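Local coordinates for protein membrane-bound lytic murein transglycosylase (Agrobacterium tumefaciens, PDB 2PNW) that probably cleaves the glycan strands of peptidoglycan as a membrane-bound lytic transglycosylase of the MltA family, at residues Y155-L167 with G250-R262. Residues are numbered along the deposited sequence; the frame is centred on the assembly and turned at random.
Sequences YFPDRRAIDEGCL and GVLWHNRSYIFFR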
ATOM      1  N   TYR A 155     -20.731 -13.042   9.071  1.00 17.97           N
ATOM      2  CA  TYR A 155     -20.056 -11.924   8.403  1.00 16.69           C
ATOM      3  C   TYR A 155     -20.024 -10.688   9.318  1.00 16.82           C
ATOM      4  O   TYR A 155     -21.027 -10.384   9.992  1.00 15.30           O
ATOM      5  CB  TYR A 155     -20.769 -11.599   7.067  1.00 16.97           C
ATOM      6  CG  TYR A 155     -20.547 -12.683   6.038  1.00 17.10           C
ATOM      7  CD1 TYR A 155     -19.301 -12.849   5.432  1.00 17.04           C
ATOM      8  CD2 TYR A 155     -21.577 -13.581   5.719  1.00 18.53           C
ATOM      9  CE1 TYR A 155     -19.082 -13.869   4.500  1.00 17.60           C
ATOM     10  CE2 TYR A 155     -21.373 -14.612   4.804  1.00 16.91           C
ATOM     11  CZ  TYR A 155     -20.124 -14.741   4.210  1.00 16.52           C
ATOM     12  OH  TYR A 155     -19.923 -15.717   3.298  1.00 16.99           O
ATOM     13  N   PHE A 156     -18.904  -9.959   9.307  1.00 15.44           N
ATOM     14  CA  PHE A 156     -18.804  -8.745  10.101  1.00 15.76           C
ATOM     15  C   PHE A 156     -19.626  -7.659   9.386  1.00 16.46           C
ATOM     16  O   PHE A 156     -19.714  -7.677   8.150  1.00 16.28           O
ATOM     17  CB  PHE A 156     -17.337  -8.324  10.280  1.00 15.61           C
ATOM     18  CG  PHE A 156     -17.149  -7.351  11.397  1.00 15.38           C
ATOM     19  CD1 PHE A 156     -17.014  -7.794  12.715  1.00 17.56           C
ATOM     20  CD2 PHE A 156     -17.205  -5.967  11.143  1.00 14.65           C
ATOM     21  CE1 PHE A 156     -16.873  -6.858  13.768  1.00 18.95           C
ATOM     22  CE2 PHE A 156     -17.082  -5.048  12.180  1.00 17.52           C
ATOM     23  CZ  PHE A 156     -16.911  -5.496  13.481  1.00 18.03           C
ATOM     24  N   PRO A 157     -20.267  -6.751  10.148  1.00 17.99           N
ATOM     25  CA  PRO A 157     -20.978  -5.616   9.523  1.00 17.30           C
ATOM     26  C   PRO A 157     -20.134  -4.868   8.468  1.00 16.84           C
ATOM     27  O   PRO A 157     -18.901  -4.898   8.529  1.00 17.03           O
ATOM     28  CB  PRO A 157     -21.241  -4.709  10.717  1.00 17.75           C
ATOM     29  CG  PRO A 157     -21.446  -5.657  11.836  1.00 20.55           C
ATOM     30  CD  PRO A 157     -20.405  -6.714  11.628  1.00 16.79           C
ATOM     31  N   ASP A 158     -20.789  -4.209   7.507  1.00 15.74           N
ATOM     32  CA  ASP A 158     -20.067  -3.466   6.464  1.00 15.62           C
ATOM     33  C   ASP A 158     -19.883  -1.996   6.837  1.00 14.30           C
ATOM     34  O   ASP A 158     -20.324  -1.580   7.885  1.00 14.60           O
ATOM     35  CB  ASP A 158     -20.751  -3.612   5.072  1.00 15.92           C
ATOM     36  CG  ASP A 158     -22.142  -3.004   5.023  1.00 18.49           C
ATOM     37  OD1 ASP A 158     -22.606  -2.380   6.004  1.00 16.59           O
ATOM     38  OD2 ASP A 158     -22.782  -3.148   3.962  1.00 21.87           O
ATOM     39  N   ARG A 159     -19.211  -1.237   5.973  1.00 13.64           N
ATOM     40  CA  ARG A 159     -18.909   0.166   6.232  1.00 14.09           C
ATOM     41  C   ARG A 159     -20.175   0.939   6.637  1.00 14.02           C
ATOM     42  O   ARG A 159     -20.187   1.696   7.633  1.00 13.59           O
ATOM     43  CB  ARG A 159     -18.271   0.789   4.974  1.00 12.40           C
ATOM     44  CG  ARG A 159     -18.002   2.313   5.081  1.00 12.33           C
ATOM     45  CD  ARG A 159     -17.325   2.851   3.839  1.00 13.94           C
ATOM     46  NE  ARG A 159     -15.985   2.297   3.658  1.00 16.00           N
ATOM     47  CZ  ARG A 159     -14.920   2.686   4.371  1.00 13.84           C
ATOM     48  NH1 ARG A 159     -15.054   3.643   5.295  1.00 13.76           N
ATOM     49  NH2 ARG A 159     -13.736   2.125   4.136  1.00 15.16           N
ATOM     50  N   ARG A 160     -21.272   0.711   5.904  1.00 14.62           N
ATOM     51  CA  ARG A 160     -22.512   1.449   6.242  1.00 15.04           C
ATOM     52  C   ARG A 160     -22.953   1.184   7.679  1.00 15.24           C
ATOM     53  O   ARG A 160     -23.275   2.129   8.437  1.00 15.81           O
ATOM     54  CB  ARG A 160     -23.654   1.082   5.283  1.00 15.37           C
ATOM     55  CG  ARG A 160     -24.979   1.753   5.678  1.00 16.44           C
ATOM     56  CD  ARG A 160     -26.029   1.535   4.592  1.00 16.39           C
ATOM     57  NE  ARG A 160     -27.289   2.170   4.999  1.00 22.32           N
ATOM     58  CZ  ARG A 160     -28.287   2.472   4.166  1.00 24.11           C
ATOM     59  NH1 ARG A 160     -28.185   2.196   2.865  1.00 21.46           N
ATOM     60  NH2 ARG A 160     -29.396   3.040   4.642  1.00 22.17           N
ATOM     61  N   ALA A 161     -22.996  -0.098   8.060  1.00 15.56           N
ATOM     62  CA  ALA A 161     -23.484  -0.469   9.389  1.00 15.79           C
ATOM     63  C   ALA A 161     -22.579   0.133  10.482  1.00 15.69           C
ATOM     64  O   ALA A 161     -23.041   0.570  11.539  1.00 15.64           O
ATOM     65  CB  ALA A 161     -23.566  -1.973   9.522  1.00 15.55           C
ATOM     66  N   ILE A 162     -21.287   0.170  10.201  1.00 15.74           N
ATOM     67  CA  ILE A 162     -20.317   0.748  11.163  1.00 15.81           C
ATOM     68  C   ILE A 162     -20.496   2.278  11.249  1.00 16.09           C
ATOM     69  O   ILE A 162     -20.630   2.839  12.357  1.00 16.92           O
ATOM     70  CB  ILE A 162     -18.883   0.324  10.828  1.00 15.32           C
ATOM     71  CG1 ILE A 162     -18.788  -1.231  10.887  1.00 14.69           C
ATOM     72  CG2 ILE A 162     -17.869   1.005  11.789  1.00 14.97           C
ATOM     73  CD1 ILE A 162     -17.584  -1.761  10.053  1.00 15.36           C
ATOM     74  N   ASP A 163     -20.579   2.935  10.095  1.00 16.15           N
ATOM     75  CA  ASP A 163     -20.854   4.378  10.038  1.00 17.80           C
ATOM     76  C   ASP A 163     -22.177   4.748  10.720  1.00 19.42           C
ATOM     77  O   ASP A 163     -22.292   5.846  11.274  1.00 20.67           O
ATOM     78  CB  ASP A 163     -20.884   4.905   8.596  1.00 17.71           C
ATOM     79  CG  ASP A 163     -19.503   5.034   7.981  1.00 17.73           C
ATOM     80  OD1 ASP A 163     -18.485   4.863   8.704  1.00 18.56           O
ATOM     81  OD2 ASP A 163     -19.412   5.376   6.772  1.00 19.42           O
ATOM     82  N   GLU A 164     -23.156   3.846  10.686  1.00 19.36           N
ATOM     83  CA  GLU A 164     -24.477   4.083  11.312  1.00 21.53           C
ATOM     84  C   GLU A 164     -24.489   3.759  12.813  1.00 22.08           C
ATOM     85  O   GLU A 164     -25.515   3.946  13.499  1.00 22.33           O
ATOM     86  CB  GLU A 164     -25.575   3.289  10.590  1.00 22.12           C
ATOM     87  CG  GLU A 164     -25.875   3.767   9.173  1.00 22.28           C
ATOM     88  CD  GLU A 164     -26.906   2.865   8.467  1.00 23.31           C
ATOM     89  OE1 GLU A 164     -27.027   1.650   8.796  1.00 28.40           O
ATOM     90  OE2 GLU A 164     -27.561   3.374   7.553  1.00 26.69           O
ATOM     91  N   GLY A 165     -23.358   3.267  13.332  1.00 21.26           N
ATOM     92  CA  GLY A 165     -23.157   3.202  14.791  1.00 20.59           C
ATOM     93  C   GLY A 165     -23.071   1.847  15.491  1.00 20.70           C
ATOM     94  O   GLY A 165     -23.163   1.784  16.725  1.00 20.69           O
ATOM     95  N   CYS A 166     -22.837   0.761  14.767  1.00 19.98           N
ATOM     96  CA  CYS A 166     -22.946  -0.551  15.447  1.00 21.19           C
ATOM     97  C   CYS A 166     -21.809  -0.842  16.444  1.00 20.98           C
ATOM     98  O   CYS A 166     -21.899  -1.811  17.222  1.00 22.59           O
ATOM     99  CB  CYS A 166     -23.108  -1.701  14.447  1.00 21.73           C
ATOM    100  SG  CYS A 166     -21.663  -2.002  13.412  1.00 24.86           S
ATOM    101  N   LEU A 167     -20.749  -0.037  16.418  1.00 20.11           N
ATOM    102  CA  LEU A 167     -19.587  -0.225  17.326  1.00 20.19           C
ATOM    103  C   LEU A 167     -19.501   0.800  18.468  1.00 21.16           C
ATOM    104  O   LEU A 167     -18.527   0.817  19.232  1.00 21.16           O
ATOM    105  CB  LEU A 167     -18.277  -0.204  16.531  1.00 19.28           C
ATOM    106  CG  LEU A 167     -18.080  -1.293  15.457  1.00 18.09           C
ATOM    107  CD1 LEU A 167     -16.687  -1.135  14.785  1.00 15.92           C
ATOM    108  CD2 LEU A 167     -18.245  -2.701  16.021  1.00 18.85           C
ATOM    109  N   GLY A 250     -24.021   7.480   0.118  1.00 17.09           N
ATOM    110  CA  GLY A 250     -24.363   6.413  -0.841  1.00 16.84           C
ATOM    111  C   GLY A 250     -23.164   5.938  -1.632  1.00 17.10           C
ATOM    112  O   GLY A 250     -23.013   4.741  -1.908  1.00 17.01           O
ATOM    113  N   VAL A 251     -22.301   6.889  -1.995  1.00 15.49           N
ATOM    114  CA  VAL A 251     -21.113   6.601  -2.761  1.00 15.95           C
ATOM    115  C   VAL A 251     -20.061   5.914  -1.866  1.00 14.99           C
ATOM    116  O   VAL A 251     -19.504   4.910  -2.251  1.00 14.55           O
ATOM    117  CB  VAL A 251     -20.544   7.888  -3.400  1.00 16.12           C
ATOM    118  CG1 VAL A 251     -19.151   7.635  -4.026  1.00 17.13           C
ATOM    119  CG2 VAL A 251     -21.539   8.436  -4.480  1.00 17.36           C
ATOM    120  N   LEU A 252     -19.763   6.488  -0.704  1.00 15.11           N
ATOM    121  CA  LEU A 252     -18.740   5.859   0.169  1.00 14.74           C
ATOM    122  C   LEU A 252     -19.159   4.445   0.551  1.00 14.23           C
ATOM    123  O   LEU A 252     -18.330   3.536   0.618  1.00 14.08           O
ATOM    124  CB  LEU A 252     -18.548   6.678   1.445  1.00 14.94           C
ATOM    125  CG  LEU A 252     -18.062   8.116   1.185  1.00 14.27           C
ATOM    126  CD1 LEU A 252     -17.580   8.745   2.515  1.00 16.27           C
ATOM    127  CD2 LEU A 252     -16.965   8.167   0.080  1.00 15.27           C
ATOM    128  N   TRP A 253     -20.450   4.255   0.796  1.00 14.73           N
ATOM    129  CA  TRP A 253     -20.943   2.956   1.295  1.00 14.78           C
ATOM    130  C   TRP A 253     -20.974   1.845   0.231  1.00 15.47           C
ATOM    131  O   TRP A 253     -21.133   0.652   0.560  1.00 15.61           O
ATOM    132  CB  TRP A 253     -22.315   3.148   1.958  1.00 15.38           C
ATOM    133  CG  TRP A 253     -22.273   3.932   3.256  1.00 14.99           C
ATOM    134  CD1 TRP A 253     -21.182   4.158   4.052  1.00 15.13           C
ATOM    135  CD2 TRP A 253     -23.382   4.547   3.921  1.00 15.21           C
ATOM    136  NE1 TRP A 253     -21.533   4.900   5.146  1.00 16.14           N
ATOM    137  CE2 TRP A 253     -22.886   5.132   5.105  1.00 16.85           C
ATOM    138  CE3 TRP A 253     -24.761   4.659   3.633  1.00 16.61           C
ATOM    139  CZ2 TRP A 253     -23.711   5.823   6.004  1.00 16.59           C
ATOM    140  CZ3 TRP A 253     -25.579   5.336   4.528  1.00 16.17           C
ATOM    141  CH2 TRP A 253     -25.053   5.914   5.703  1.00 16.86           C
ATOM    142  N   HIS A 254     -20.793   2.234  -1.041  1.00 15.16           N
ATOM    143  CA  HIS A 254     -20.533   1.288  -2.144  1.00 14.45           C
ATOM    144  C   HIS A 254     -19.273   0.491  -1.830  1.00 14.31           C
ATOM    145  O   HIS A 254     -19.145  -0.662  -2.224  1.00 15.46           O
ATOM    146  CB  HIS A 254     -20.329   2.060  -3.452  1.00 14.35           C
ATOM    147  CG  HIS A 254     -19.885   1.216  -4.606  1.00 14.54           C
ATOM    148  ND1 HIS A 254     -20.698   0.265  -5.182  1.00 15.99           N
ATOM    149  CD2 HIS A 254     -18.753   1.245  -5.344  1.00 15.78           C
ATOM    150  CE1 HIS A 254     -20.069  -0.285  -6.210  1.00 15.73           C
ATOM    151  NE2 HIS A 254     -18.878   0.289  -6.323  1.00 15.32           N
ATOM    152  N   ASN A 255     -18.329   1.125  -1.139  1.00 14.16           N
ATOM    153  CA  ASN A 255     -17.149   0.394  -0.629  1.00 14.12           C
ATOM    154  C   ASN A 255     -17.490  -0.240   0.714  1.00 14.08           C
ATOM    155  O   ASN A 255     -17.429   0.403   1.768  1.00 14.67           O
ATOM    156  CB  ASN A 255     -15.926   1.318  -0.483  1.00 14.02           C
ATOM    157  CG  ASN A 255     -14.727   0.568   0.106  1.00 14.70           C
ATOM    158  OD1 ASN A 255     -14.561  -0.623  -0.164  1.00 13.52           O
ATOM    159  ND2 ASN A 255     -13.930   1.242   0.927  1.00 14.73           N
ATOM    160  N   ARG A 256     -17.896  -1.501   0.681  1.00 12.53           N
ATOM    161  CA  ARG A 256     -18.351  -2.178   1.895  1.00 12.44           C
ATOM    162  C   ARG A 256     -17.192  -2.508   2.848  1.00 12.81           C
ATOM    163  O   ARG A 256     -17.423  -2.709   4.043  1.00 12.39           O
ATOM    164  CB  ARG A 256     -19.046  -3.494   1.518  1.00 12.88           C
ATOM    165  CG  ARG A 256     -20.389  -3.241   0.848  1.00 12.56           C
ATOM    166  CD  ARG A 256     -21.060  -4.591   0.564  1.00 19.06           C
ATOM    167  NE  ARG A 256     -21.614  -5.193   1.755  1.00 21.62           N
ATOM    168  CZ  ARG A 256     -21.694  -6.515   1.987  1.00 20.31           C
ATOM    169  NH1 ARG A 256     -21.176  -7.407   1.153  1.00 19.91           N
ATOM    170  NH2 ARG A 256     -22.260  -6.916   3.108  1.00 19.85           N
ATOM    171  N   SER A 257     -15.984  -2.593   2.308  1.00 12.24           N
ATOM    172  CA  SER A 257     -14.786  -2.832   3.134  1.00 13.51           C
ATOM    173  C   SER A 257     -14.629  -1.705   4.144  1.00 14.31           C
ATOM    174  O   SER A 257     -14.932  -0.549   3.834  1.00 14.05           O
ATOM    175  CB  SER A 257     -13.537  -2.852   2.247  1.00 14.67           C
ATOM    176  OG  SER A 257     -12.362  -2.822   3.060  1.00 14.38           O
ATOM    177  N   TYR A 258     -14.147  -2.032   5.352  1.00 13.99           N
ATOM    178  CA  TYR A 258     -13.901  -1.007   6.379  1.00 13.71           C
ATOM    179  C   TYR A 258     -12.605  -1.394   7.072  1.00 13.67           C
ATOM    180  O   TYR A 258     -12.423  -2.569   7.433  1.00 13.43           O
ATOM    181  CB  TYR A 258     -15.042  -1.004   7.402  1.00 14.07           C
ATOM    182  CG  TYR A 258     -15.036   0.171   8.385  1.00 14.79           C
ATOM    183  CD1 TYR A 258     -15.783   1.320   8.126  1.00 15.59           C
ATOM    184  CD2 TYR A 258     -14.285   0.129   9.563  1.00 14.99           C
ATOM    185  CE1 TYR A 258     -15.779   2.428   9.031  1.00 15.47           C
ATOM    186  CE2 TYR A 258     -14.278   1.215  10.468  1.00 15.73           C
ATOM    187  CZ  TYR A 258     -15.049   2.348  10.199  1.00 17.36           C
ATOM    188  OH  TYR A 258     -15.060   3.416  11.088  1.00 17.93           O
ATOM    189  N   ILE A 259     -11.726  -0.410   7.230  1.00 14.11           N
ATOM    190  CA  ILE A 259     -10.378  -0.626   7.771  1.00 13.98           C
ATOM    191  C   ILE A 259     -10.335  -0.316   9.264  1.00 14.69           C
ATOM    192  O   ILE A 259     -10.850   0.720   9.719  1.00 14.37           O
ATOM    193  CB  ILE A 259      -9.302   0.228   7.023  1.00 14.21           C
ATOM    194  CG1 ILE A 259      -9.330  -0.045   5.511  1.00 13.81           C
ATOM    195  CG2 ILE A 259      -7.859  -0.013   7.656  1.00 13.62           C
ATOM    196  CD1 ILE A 259      -9.312  -1.574   5.125  1.00 13.65           C
ATOM    197  N   PHE A 260      -9.760  -1.243  10.037  1.00 13.61           N
ATOM    198  CA  PHE A 260      -9.479  -0.984  11.469  1.00 13.94           C
ATOM    199  C   PHE A 260      -7.981  -0.780  11.639  1.00 13.42           C
ATOM    200  O   PHE A 260      -7.191  -1.342  10.891  1.00 14.58           O
ATOM    201  CB  PHE A 260      -9.963  -2.150  12.348  1.00 14.03           C
ATOM    202  CG  PHE A 260     -11.440  -2.368  12.261  1.00 14.88           C
ATOM    203  CD1 PHE A 260     -12.304  -1.530  12.960  1.00 13.16           C
ATOM    204  CD2 PHE A 260     -11.970  -3.353  11.436  1.00 15.21           C
ATOM    205  CE1 PHE A 260     -13.683  -1.708  12.881  1.00 15.72           C
ATOM    206  CE2 PHE A 260     -13.363  -3.538  11.360  1.00 16.08           C
ATOM    207  CZ  PHE A 260     -14.205  -2.691  12.076  1.00 13.81           C
ATOM    208  N   PHE A 261      -7.615   0.087  12.583  1.00 14.42           N
ATOM    209  CA  PHE A 261      -6.251   0.597  12.692  1.00 14.30           C
ATOM    210  C   PHE A 261      -5.667   0.249  14.055  1.00 15.89           C
ATOM    211  O   PHE A 261      -6.396  -0.075  15.008  1.00 15.69           O
ATOM    212  CB  PHE A 261      -6.242   2.148  12.502  1.00 14.40           C
ATOM    213  CG  PHE A 261      -6.631   2.592  11.117  1.00 14.23           C
ATOM    214  CD1 PHE A 261      -5.677   2.756  10.132  1.00 15.60           C
ATOM    215  CD2 PHE A 261      -7.974   2.837  10.806  1.00 16.50           C
ATOM    216  CE1 PHE A 261      -6.031   3.171   8.811  1.00 15.04           C
ATOM    217  CE2 PHE A 261      -8.340   3.232   9.513  1.00 15.93           C
ATOM    218  CZ  PHE A 261      -7.375   3.400   8.516  1.00 13.87           C
ATOM    219  N   ARG A 262      -4.338   0.326  14.135  1.00 17.41           N
ATOM    220  CA  ARG A 262      -3.607   0.302  15.400  1.00 19.70           C
ATOM    221  C   ARG A 262      -2.615   1.463  15.380  1.00 20.81           C
ATOM    222  O   ARG A 262      -2.151   1.869  14.320  1.00 17.93           O
ATOM    223  CB  ARG A 262      -2.816  -1.013  15.547  1.00 18.54           C
ATOM    224  CG  ARG A 262      -1.754  -1.205  14.466  1.00 21.60           C
ATOM    225  CD  ARG A 262      -0.967  -2.524  14.652  1.00 24.73           C
ATOM    226  NE  ARG A 262       0.197  -2.645  13.750  1.00 33.63           N
ATOM    227  CZ  ARG A 262       1.424  -2.166  14.007  1.00 35.90           C
ATOM    228  NH1 ARG A 262       1.684  -1.481  15.120  1.00 37.81           N
ATOM    229  NH2 ARG A 262       2.401  -2.345  13.124  1.00 37.03           N
TER
HETATM  230  O   HOH W   1     -24.328  -5.099   3.427  1.00 39.60           O
HETATM  231  O   HOH W   2     -11.859   0.041   2.784  1.00 17.56           O
HETATM  232  O   HOH W   3     -21.335  -0.372   3.143  1.00 15.30           O
HETATM  233  O   HOH W   4     -17.306   4.683  11.186  1.00 20.44           O
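In the MltA-specific insert domain, the short helix 159-163, N-capped by D158, packs against the link between helix 248-252 and strand 259-263. The indole of W253 lies flat against R160 of this helix: R160 CA sits 3.7 Å from the centroid of its five-membered ring, almost on the normal, and the extended R160 chain runs on across the indole. W253 NE1 donates to D163 OD2 (2.7 Å) in the ring plane, a bond that, with R160 over one face, holds the indole's rotation. E164 OE2, met from above its carboxylate plane, takes R160 NE in a salt bridge (2.8 Å) and helps hold that chain over the ring. R159, bent at chi3 (-65°), dips into the link, where NE makes a weak hydrogen bond to N255 O (3.0 Å) and NH2 lies 2.9 Å from S257 O; its backbone N donates to R256 O. R256 NE meets D158 OD2 almost straight (3.2 Å, 177°), in the guanidinium plane; a water donates to D158 OD2 and accepts a weak bond from R256 NH2. I162 CG2 rests over the Y258 ring face, while F156 CE2 comes within 3.7 Å of F260 CZ and L167 CD1 meets the F260 ring edge at CE1 (3.6 Å). Y121 of strand 118-121 touches I162, L167, Y258 and F260, F184 and H187 of helix 180-189 touch R159, and strand 201-209 pairs antiparallel with 259-263.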